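Local structure of 33 kDa chaperonin (Thermotoga maritima, 1VQ0) at residues V34-A38 with E238-K242; E68-L74 with V86-E92; Y241-C245 with C275-N279. The protein probably acts as a redox-regulated molecular chaperone that protects thermally unfolding and oxidatively damaged proteins from irreversible aggregation. Residues are numbered along the deposited sequence.

Interaction 1: V34-A38 with E238-K242; sequences VVEEA and EIKYK
A turn of helix 32-42, residues 34-38, packs against the C-terminal end of strand 235-241 in a helix-on-sheet contact that buries 274 Å² over both sides. The turn is regular, with Ala-38 N bonded to Val-34 O at 3.2 Å, while residues 238-242 are extended throughout. Glu-238, at the start of this run, stays clear of the helix. Ile-239 (m, m) sends its CA-to-CB bond toward the helix although its tip leads away; Val-34 (t) fits against it, with CG2 of Val-34 4.1 Å from Ile-239 CG2 and 3.5 Å from Ile-239 O. Lys-240 points away, and its NZ lies 3.3 Å from the less surely placed Glu-238 OE2, a salt bridge whose hydrogen bond is weak. Tyr-241 makes the largest contribution, 101 Å². Its CA lies 5.6 Å from Val-34 CA, and chi1 near t with chi2 of -84° brings the ring beneath the helix. There Tyr-241 CE2 meets Ala-38 CB at 3.8 Å, Tyr-241 CD2 lies 4.2 Å from Val-34 CG1, and Tyr-241 CB packs on Glu-37 CD at 3.6 Å. The helix thus offers one face, built from positions i, i+3 and i+4. At the edge, water 1 donates to Glu-37 OE1 (3.2 Å) and weakly accepts from Tyr-241 N (3.4 Å), while Glu-37 OE2 pairs with Arg-41. Lys-242 turns away. The direct contact is therefore van der Waals packing, chiefly apolar, with polar linkage left to a water at its rim; the Tyr-241 hydroxyl spends its bonding on Trp-277 and Gly-97 instead.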
loop_
_atom_site.group_PDB
_atom_site.type_symbol
_atom_site.label_atom_id
_atom_site.label_comp_id
_atom_site.label_asym_id
_atom_site.label_seq_id
_atom_site.Cartn_x
_atom_site.Cartn_y
_atom_site.Cartn_z
ATOM N N VAL A 34 20.005 17.993 -12.283
ATOM C CA VAL A 34 19.211 17.645 -11.142
ATOM C C VAL A 34 19.904 16.540 -10.309
ATOM O O VAL A 34 20.025 16.650 -9.093
ATOM C CB VAL A 34 17.832 17.161 -11.604
ATOM C CG1 VAL A 34 17.020 16.757 -10.421
ATOM C CG2 VAL A 34 17.119 18.235 -12.321
ATOM N N VAL A 35 20.365 15.494 -10.999
ATOM C CA VAL A 35 21.034 14.388 -10.354
ATOM C C VAL A 35 22.415 14.852 -9.825
ATOM O O VAL A 35 22.864 14.416 -8.747
ATOM C CB VAL A 35 21.072 13.135 -11.283
ATOM C CG1 VAL A 35 21.789 12.019 -10.655
ATOM C CG2 VAL A 35 19.680 12.687 -11.589
ATOM N N GLU A 36 23.072 15.750 -10.562
ATOM C CA GLU A 36 24.326 16.328 -10.029
ATOM C C GLU A 36 24.112 17.063 -8.695
ATOM O O GLU A 36 24.911 16.938 -7.791
ATOM C CB GLU A 36 25.028 17.248 -11.038
ATOM C CG GLU A 36 26.354 17.840 -10.517
ATOM C CD GLU A 36 27.483 16.828 -10.261
ATOM O OE1 GLU A 36 27.313 15.649 -10.616
ATOM O OE2 GLU A 36 28.554 17.205 -9.715
ATOM N N GLU A 37 23.039 17.827 -8.584
ATOM C CA GLU A 37 22.745 18.573 -7.352
ATOM C C GLU A 37 22.435 17.649 -6.158
ATOM O O GLU A 37 22.857 17.905 -5.056
ATOM C CB GLU A 37 21.636 19.625 -7.614
ATOM C CG GLU A 37 20.945 20.135 -6.352
ATOM C CD GLU A 37 20.090 21.376 -6.560
ATOM O OE1 GLU A 37 19.986 21.857 -7.682
ATOM O OE2 GLU A 37 19.508 21.855 -5.580
ATOM N N ALA A 38 21.705 16.563 -6.399
ATOM C CA ALA A 38 21.424 15.563 -5.379
ATOM C C ALA A 38 22.741 14.982 -4.857
ATOM O O ALA A 38 22.893 14.772 -3.639
ATOM C CB ALA A 38 20.536 14.406 -5.962
ATOM N N GLU A 238 10.622 22.297 -17.214
ATOM C CA GLU A 238 11.906 22.283 -16.508
ATOM C C GLU A 238 11.761 21.484 -15.234
ATOM O O GLU A 238 10.857 21.728 -14.433
ATOM C CB GLU A 238 12.272 23.710 -16.181
ATOM C CG GLU A 238 13.692 23.990 -15.762
ATOM C CD GLU A 238 13.964 25.503 -15.643
ATOM O OE1 GLU A 238 13.281 26.303 -16.340
ATOM O OE2 GLU A 238 14.874 25.876 -14.834
ATOM N N ILE A 239 12.630 20.499 -15.057
ATOM C CA ILE A 239 12.669 19.687 -13.796
ATOM C C ILE A 239 13.680 20.350 -12.885
ATOM O O ILE A 239 14.790 20.664 -13.353
ATOM C CB ILE A 239 13.070 18.208 -14.079
ATOM C CG1 ILE A 239 12.089 17.576 -15.076
ATOM C CG2 ILE A 239 13.153 17.374 -12.793
ATOM C CD1 ILE A 239 10.674 17.386 -14.552
ATOM N N LYS A 240 13.301 20.630 -11.636
ATOM C CA LYS A 240 14.245 21.261 -10.700
ATOM C C LYS A 240 14.284 20.491 -9.416
ATOM O O LYS A 240 13.248 20.007 -8.965
ATOM C CB LYS A 240 13.854 22.719 -10.325
ATOM C CG LYS A 240 13.274 23.645 -11.415
ATOM C CD LYS A 240 14.227 24.673 -11.944
ATOM C CE LYS A 240 14.021 26.088 -11.365
ATOM N NZ LYS A 240 13.221 27.072 -12.220
ATOM N N TYR A 241 15.487 20.375 -8.825
ATOM C CA TYR A 241 15.597 19.875 -7.475
ATOM C C TYR A 241 14.970 20.938 -6.569
ATOM O O TYR A 241 15.338 22.114 -6.634
ATOM C CB TYR A 241 17.063 19.579 -7.077
ATOM C CG TYR A 241 17.187 18.595 -5.955
ATOM C CD1 TYR A 241 17.084 19.004 -4.652
ATOM C CD2 TYR A 241 17.301 17.245 -6.217
ATOM C CE1 TYR A 241 17.145 18.092 -3.620
ATOM C CE2 TYR A 241 17.348 16.318 -5.210
ATOM C CZ TYR A 241 17.281 16.749 -3.906
ATOM O OH TYR A 241 17.339 15.831 -2.882
ATOM N N LYS A 242 14.033 20.541 -5.715
ATOM C CA LYS A 242 13.477 21.488 -4.767
ATOM C C LYS A 242 12.948 20.820 -3.510
ATOM O O LYS A 242 12.321 19.793 -3.577
ATOM C CB LYS A 242 12.373 22.321 -5.423
ATOM C CG LYS A 242 12.264 23.711 -4.807
ATOM C CD LYS A 242 11.008 24.437 -5.267
ATOM C CE LYS A 242 10.625 25.536 -4.268
ATOM N NZ LYS A 242 10.066 26.693 -4.987
HETATM O O HOH W 1 18.323 21.328 -10.373
#

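Interaction 2: E68-L74 with V86-E92; sequences EKERWTL and VAQSTSE. With EDO (1,2-ethanediol), chain F.
Residues 71-74 and 86-90 run antiparallel at 161°, their axes 4.5 Å apart at closest approach, as the two arms of the beta hairpin formed by strands 71-78 and 84-90 within the large mixed sheet. Trp-72 with Ser-89 and Leu-74 with Ala-87 are hydrogen-bonded pairs: Trp-72 N to Ser-89 O and Ser-89 N to Trp-72 O are both 2.9 Å, Leu-74 N to Ala-87 O 2.7 Å, and Ala-87 N to Leu-74 O 2.8 Å. Arg-71 with Thr-90 and Thr-73 with Gln-88 are the non-hydrogen-bonded pairs, with CA atoms 4.6 and 4.2 Å apart. Ser-91 N to Glu-70 O (3.2 Å) extends the pairing past the strand end. Beyond it Lys-69 takes a positive phi (66/20), and Lys-69 N makes a weak hydrogen bond to Ser-91 OG (2.9 Å), which donates to Glu-92 OE2 at 3.1 Å. Trp-72 (t), Leu-74 (t, p), Ala-87 and Ser-89 (p) share one face; helix 46-62 covers Trp-72 and Ala-87 and accepts the Ser-89 hydroxyl at Ala-59 O. Trp-72 NE1 donates to O1 of a 1,2-ethanediol, probably from the crystallisation liquor, at 3.0 Å. The opposite face is more polar. Gln-88 (t, t) reaches across to Thr-73 (m), with NE2 of Gln-88 donating to Thr-73 OG1 at 2.8 Å, and its OE1 takes a bond from Arg-96. Extended Arg-71 (m, t, t) pairs with Asp-244 next to the zinc site. Here water 2 accepts from Arg-71 NH1 (3.1 Å) and Gln-88 NE2 (3.2 Å).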
loop_
_atom_site.group_PDB
_atom_site.type_symbol
_atom_site.label_atom_id
_atom_site.label_comp_id
_atom_site.label_asym_id
_atom_site.label_seq_id
_atom_site.Cartn_x
_atom_site.Cartn_y
_atom_site.Cartn_z
ATOM N N GLU A 68 -3.373 17.897 -9.722
ATOM C CA GLU A 68 -2.959 19.261 -9.325
ATOM C C GLU A 68 -2.510 19.238 -7.859
ATOM O O GLU A 68 -3.212 18.740 -7.011
ATOM C CB GLU A 68 -4.160 20.210 -9.474
ATOM C CG GLU A 68 -3.835 21.699 -9.199
ATOM C CD GLU A 68 -5.075 22.605 -8.981
ATOM O OE1 GLU A 68 -6.243 22.097 -8.861
ATOM O OE2 GLU A 68 -4.871 23.845 -8.927
ATOM N N LYS A 69 -1.347 19.770 -7.554
ATOM C CA LYS A 69 -0.822 19.756 -6.175
ATOM C C LYS A 69 -0.496 18.355 -5.651
ATOM O O LYS A 69 -0.356 18.157 -4.445
ATOM C CB LYS A 69 -1.759 20.487 -5.204
ATOM C CG LYS A 69 -1.874 22.019 -5.500
ATOM C CD LYS A 69 -3.018 22.650 -4.741
ATOM C CE LYS A 69 -3.156 24.133 -5.159
ATOM N NZ LYS A 69 -4.220 24.875 -4.429
ATOM N N GLU A 70 -0.318 17.379 -6.528
ATOM C CA GLU A 70 0.127 16.070 -6.044
ATOM C C GLU A 70 1.601 16.028 -5.684
ATOM O O GLU A 70 2.441 16.584 -6.395
ATOM C CB GLU A 70 -0.195 14.998 -7.080
ATOM C CG GLU A 70 0.268 13.596 -6.642
ATOM C CD GLU A 70 -0.240 12.511 -7.579
ATOM O OE1 GLU A 70 -1.012 12.834 -8.461
ATOM O OE2 GLU A 70 0.186 11.356 -7.456
ATOM N N ARG A 71 1.931 15.371 -4.577
ATOM C CA ARG A 71 3.266 14.794 -4.404
ATOM C C ARG A 71 3.208 13.273 -4.592
ATOM O O ARG A 71 2.430 12.595 -3.938
ATOM C CB ARG A 71 3.840 15.068 -3.008
ATOM C CG ARG A 71 4.022 16.494 -2.693
ATOM C CD ARG A 71 4.347 16.740 -1.264
ATOM N NE ARG A 71 4.628 18.162 -1.080
ATOM C CZ ARG A 71 5.114 18.687 0.027
ATOM N NH1 ARG A 71 5.334 17.899 1.075
ATOM N NH2 ARG A 71 5.355 19.996 0.094
ATOM N N TRP A 72 4.091 12.770 -5.457
ATOM C CA TRP A 72 4.212 11.381 -5.839
ATOM C C TRP A 72 5.538 10.904 -5.331
ATOM O O TRP A 72 6.539 11.474 -5.692
ATOM C CB TRP A 72 4.162 11.327 -7.325
ATOM C CG TRP A 72 4.051 10.024 -7.948
ATOM C CD1 TRP A 72 2.898 9.444 -8.406
ATOM C CD2 TRP A 72 5.114 9.099 -8.216
ATOM N NE1 TRP A 72 3.184 8.212 -8.956
ATOM C CE2 TRP A 72 4.542 7.979 -8.842
ATOM C CE3 TRP A 72 6.516 9.129 -8.047
ATOM C CZ2 TRP A 72 5.317 6.907 -9.303
ATOM C CZ3 TRP A 72 7.254 8.068 -8.454
ATOM C CH2 TRP A 72 6.665 6.983 -9.114
ATOM N N THR A 73 5.558 9.867 -4.472
ATOM C CA THR A 73 6.798 9.387 -3.851
ATOM C C THR A 73 7.057 7.906 -4.167
ATOM O O THR A 73 6.222 7.016 -3.873
ATOM C CB THR A 73 6.746 9.541 -2.341
ATOM O OG1 THR A 73 6.435 10.890 -1.972
ATOM C CG2 THR A 73 8.093 9.221 -1.674
ATOM N N LEU A 74 8.249 7.638 -4.703
ATOM C CA LEU A 74 8.777 6.263 -4.859
ATOM C C LEU A 74 9.649 5.934 -3.671
ATOM O O LEU A 74 10.619 6.586 -3.426
ATOM C CB LEU A 74 9.629 6.190 -6.085
ATOM C CG LEU A 74 10.458 5.003 -6.469
ATOM C CD1 LEU A 74 9.376 3.908 -6.672
ATOM C CD2 LEU A 74 11.142 5.352 -7.762
ATOM N N VAL A 86 14.402 6.760 -1.777
ATOM C CA VAL A 86 13.165 7.538 -1.766
ATOM C C VAL A 86 13.271 8.718 -2.762
ATOM O O VAL A 86 14.215 9.518 -2.721
ATOM C CB VAL A 86 12.866 8.098 -0.336
ATOM C CG1 VAL A 86 11.586 8.871 -0.311
ATOM C CG2 VAL A 86 12.743 7.004 0.651
ATOM N N ALA A 87 12.350 8.782 -3.702
ATOM C CA ALA A 87 12.329 9.892 -4.624
ATOM C C ALA A 87 10.950 10.428 -4.758
ATOM O O ALA A 87 10.033 9.666 -5.054
ATOM C CB ALA A 87 12.901 9.506 -5.961
ATOM N N GLN A 88 10.808 11.740 -4.508
ATOM C CA GLN A 88 9.526 12.428 -4.638
ATOM C C GLN A 88 9.538 13.429 -5.795
ATOM O O GLN A 88 10.498 14.137 -5.964
ATOM C CB GLN A 88 9.241 13.140 -3.372
ATOM C CG GLN A 88 7.881 13.792 -3.310
ATOM C CD GLN A 88 7.608 14.301 -1.942
ATOM O OE1 GLN A 88 7.899 15.455 -1.636
ATOM N NE2 GLN A 88 7.021 13.469 -1.108
ATOM N N SER A 89 8.476 13.432 -6.583
ATOM C CA SER A 89 8.169 14.440 -7.589
ATOM C C SER A 89 6.805 15.123 -7.343
ATOM O O SER A 89 5.970 14.633 -6.586
ATOM C CB SER A 89 8.155 13.817 -8.968
ATOM O OG SER A 89 7.095 12.894 -9.086
ATOM N N THR A 90 6.614 16.281 -7.973
ATOM C CA THR A 90 5.432 17.084 -7.785
ATOM C C THR A 90 4.791 17.516 -9.096
ATOM O O THR A 90 5.403 17.466 -10.170
ATOM C CB THR A 90 5.752 18.365 -7.001
ATOM O OG1 THR A 90 6.547 19.215 -7.818
ATOM C CG2 THR A 90 6.638 18.059 -5.829
ATOM N N SER A 91 3.567 18.011 -8.973
ATOM C CA SER A 91 2.873 18.546 -10.123
ATOM C C SER A 91 3.569 19.819 -10.692
ATOM O O SER A 91 3.391 20.128 -11.863
ATOM C CB SER A 91 1.416 18.809 -9.796
ATOM O OG SER A 91 1.304 19.587 -8.637
ATOM N N GLU A 92 4.405 20.487 -9.880
ATOM C CA GLU A 92 5.179 21.667 -10.308
ATOM C C GLU A 92 6.533 21.288 -10.926
ATOM O O GLU A 92 7.438 22.120 -11.025
ATOM C CB GLU A 92 5.433 22.656 -9.145
ATOM C CG GLU A 92 4.297 22.867 -8.160
ATOM C CD GLU A 92 4.347 21.840 -7.024
ATOM O OE1 GLU A 92 5.391 21.788 -6.307
ATOM O OE2 GLU A 92 3.350 21.079 -6.859
HETATM C C1 EDO F . 1.021 8.371 -11.292
HETATM O O1 EDO F . 0.993 7.119 -10.639
HETATM C C2 EDO F . -0.098 8.672 -12.290
HETATM O O2 EDO F . -0.272 7.685 -13.331
HETATM O O HOH W 2 6.037 14.948 1.611
#

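Interaction 3: Y241-C245 with C275-N279; sequences YKCDC and CKWCN. With ZN (zinc ion), chain C.
Two loops face each other through cysteine methylenes: Cys-243 CB and Cys-278 CB are 3.9 Å apart, Cys-245 CB and Cys-275 CB 4.2 Å, and Tyr-241 CE1 approaches Cys-278 CB at 4.3 Å from the ring edge. The CA atoms of Cys-243 and Cys-278 are separated by 6.5 Å, those of Cys-245 and Cys-275 by 6.9 Å. All four cysteines point inward, Cys-243 and Cys-275 as t and Cys-245 and Cys-278 as p rotamers, so that their sulfurs surround one zinc ion: SG to ZN is 2.3 Å for Cys-243 and Cys-275 and 2.4 Å for Cys-245 and Cys-278. This is the CXC plus CXXC zinc centre of Hsp33. Cys-243 SG to Cys-245 SG and Cys-275 SG to Cys-278 SG are each 3.9 Å, far too long for the predicted redox-active disulfides, so this is the reduced, zinc-bound form. Cys-243 SG also lies 3.8 Å from Trp-277 CB. Each loop has a weak amide-to-sulfur hydrogen bond, Cys-245 N to Cys-243 SG at 3.6 Å and Cys-278 N to Cys-275 SG at 3.7 Å. The second is closed by an i+4 to i backbone hydrogen bond, Asn-279 N to Cys-275 O at 2.7 Å. Farther out, Tyr-241 OH donates to Trp-277 O at 2.6 Å. The first loop joins strand 235-241 to helix 247-255 and the second links strands 271-274 and 281-284; Tyr-241 lies against helix 32-42, while Trp-277 rests on strand 84-90, its ring cation-pi to Arg-96 of strand 94-99.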
loop_
_atom_site.group_PDB
_atom_site.type_symbol
_atom_site.label_atom_id
_atom_site.label_comp_id
_atom_site.label_asym_id
_atom_site.label_seq_id
_atom_site.Cartn_x
_atom_site.Cartn_y
_atom_site.Cartn_z
ATOM N N TYR A 241 15.487 20.375 -8.825
ATOM C CA TYR A 241 15.597 19.875 -7.475
ATOM C C TYR A 241 14.970 20.938 -6.569
ATOM O O TYR A 241 15.338 22.114 -6.634
ATOM C CB TYR A 241 17.063 19.579 -7.077
ATOM C CG TYR A 241 17.187 18.595 -5.955
ATOM C CD1 TYR A 241 17.084 19.004 -4.652
ATOM C CD2 TYR A 241 17.301 17.245 -6.217
ATOM C CE1 TYR A 241 17.145 18.092 -3.620
ATOM C CE2 TYR A 241 17.348 16.318 -5.210
ATOM C CZ TYR A 241 17.281 16.749 -3.906
ATOM O OH TYR A 241 17.339 15.831 -2.882
ATOM N N LYS A 242 14.033 20.541 -5.715
ATOM C CA LYS A 242 13.477 21.488 -4.767
ATOM C C LYS A 242 12.948 20.820 -3.510
ATOM O O LYS A 242 12.321 19.793 -3.577
ATOM C CB LYS A 242 12.373 22.321 -5.423
ATOM C CG LYS A 242 12.264 23.711 -4.807
ATOM C CD LYS A 242 11.008 24.437 -5.267
ATOM C CE LYS A 242 10.625 25.536 -4.268
ATOM N NZ LYS A 242 10.066 26.693 -4.987
ATOM N N CYS A 243 13.209 21.463 -2.370
ATOM C CA CYS A 243 12.719 21.087 -1.064
ATOM C C CYS A 243 11.913 22.276 -0.456
ATOM O O CYS A 243 12.055 23.373 -0.893
ATOM C CB CYS A 243 13.888 20.740 -0.163
ATOM S SG CYS A 243 13.407 19.870 1.314
ATOM N N ASP A 244 11.040 21.997 0.512
ATOM C CA ASP A 244 10.196 22.971 1.160
ATOM C C ASP A 244 10.642 23.160 2.616
ATOM O O ASP A 244 9.966 23.810 3.388
ATOM C CB ASP A 244 8.690 22.564 1.117
ATOM C CG ASP A 244 8.387 21.318 1.961
ATOM O OD1 ASP A 244 9.329 20.672 2.394
ATOM O OD2 ASP A 244 7.253 20.900 2.251
ATOM N N CYS A 245 11.758 22.577 3.023
ATOM C CA CYS A 245 12.230 22.871 4.368
ATOM C C CYS A 245 12.653 24.344 4.482
ATOM O O CYS A 245 12.952 25.025 3.505
ATOM C CB CYS A 245 13.383 21.970 4.756
ATOM S SG CYS A 245 14.940 22.323 3.895
ATOM N N CYS A 275 17.746 18.352 7.284
ATOM C CA CYS A 275 16.666 17.929 6.404
ATOM C C CYS A 275 17.133 16.716 5.602
ATOM O O CYS A 275 18.190 16.733 4.945
ATOM C CB CYS A 275 16.287 19.053 5.452
ATOM S SG CYS A 275 15.125 18.491 4.211
ATOM N N LYS A 276 16.361 15.645 5.694
ATOM C CA LYS A 276 16.755 14.378 5.065
ATOM C C LYS A 276 16.643 14.492 3.538
ATOM O O LYS A 276 17.301 13.751 2.819
ATOM C CB LYS A 276 15.907 13.213 5.602
ATOM C CG LYS A 276 14.418 13.245 5.134
ATOM C CD LYS A 276 13.535 12.190 5.832
ATOM C CE LYS A 276 12.080 12.341 5.323
ATOM N NZ LYS A 276 11.255 11.082 5.390
ATOM N N TRP A 277 15.787 15.392 3.053
ATOM C CA TRP A 277 15.573 15.519 1.605
ATOM C C TRP A 277 16.658 16.283 0.832
ATOM O O TRP A 277 16.985 15.961 -0.335
ATOM C CB TRP A 277 14.239 16.144 1.306
ATOM C CG TRP A 277 13.000 15.390 1.714
ATOM C CD1 TRP A 277 12.247 15.671 2.795
ATOM C CD2 TRP A 277 12.325 14.298 1.038
ATOM N NE1 TRP A 277 11.186 14.813 2.877
ATOM C CE2 TRP A 277 11.176 13.993 1.785
ATOM C CE3 TRP A 277 12.579 13.542 -0.107
ATOM C CZ2 TRP A 277 10.275 12.977 1.429
ATOM C CZ3 TRP A 277 11.680 12.558 -0.487
ATOM C CH2 TRP A 277 10.552 12.249 0.296
ATOM N N CYS A 278 17.220 17.302 1.458
ATOM C CA CYS A 278 18.202 18.131 0.770
ATOM C C CYS A 278 19.499 18.321 1.593
ATOM O O CYS A 278 20.429 18.991 1.134
ATOM C CB CYS A 278 17.587 19.480 0.395
ATOM S SG CYS A 278 17.375 20.538 1.821
ATOM N N ASN A 279 19.568 17.697 2.772
ATOM C CA ASN A 279 20.762 17.742 3.601
ATOM C C ASN A 279 21.137 19.187 4.040
ATOM O O ASN A 279 22.271 19.467 4.351
ATOM C CB ASN A 279 21.950 17.114 2.864
ATOM C CG ASN A 279 23.070 16.677 3.810
ATOM O OD1 ASN A 279 22.845 16.491 4.988
ATOM N ND2 ASN A 279 24.253 16.491 3.277
HETATM ZN ZN ZN C . 15.179 20.270 2.768
#

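Interaction 1 is mostly buried, whereas interactions 2 and 3 are partly buried. The first two reach the same mixed sheet by different means: interaction 1 lays a helix on it through apolar packing, and interaction 2 is sheet itself, held by main-chain hydrogen bonds. Interaction 3, between two irregular loops, depends on metal coordination. Tyr-241 and Lys-242 belong to both 1 and 3, so the strand leaving the helix contact leads straight to the zinc. Interactions 2 and 3 touch through the salt bridge of Arg-71 NH2 to Asp-244 OD2 (3.0 Å) and through Trp-277 packing on Val-86 and Gln-88, placing the metal centre beside the hairpin's polar face.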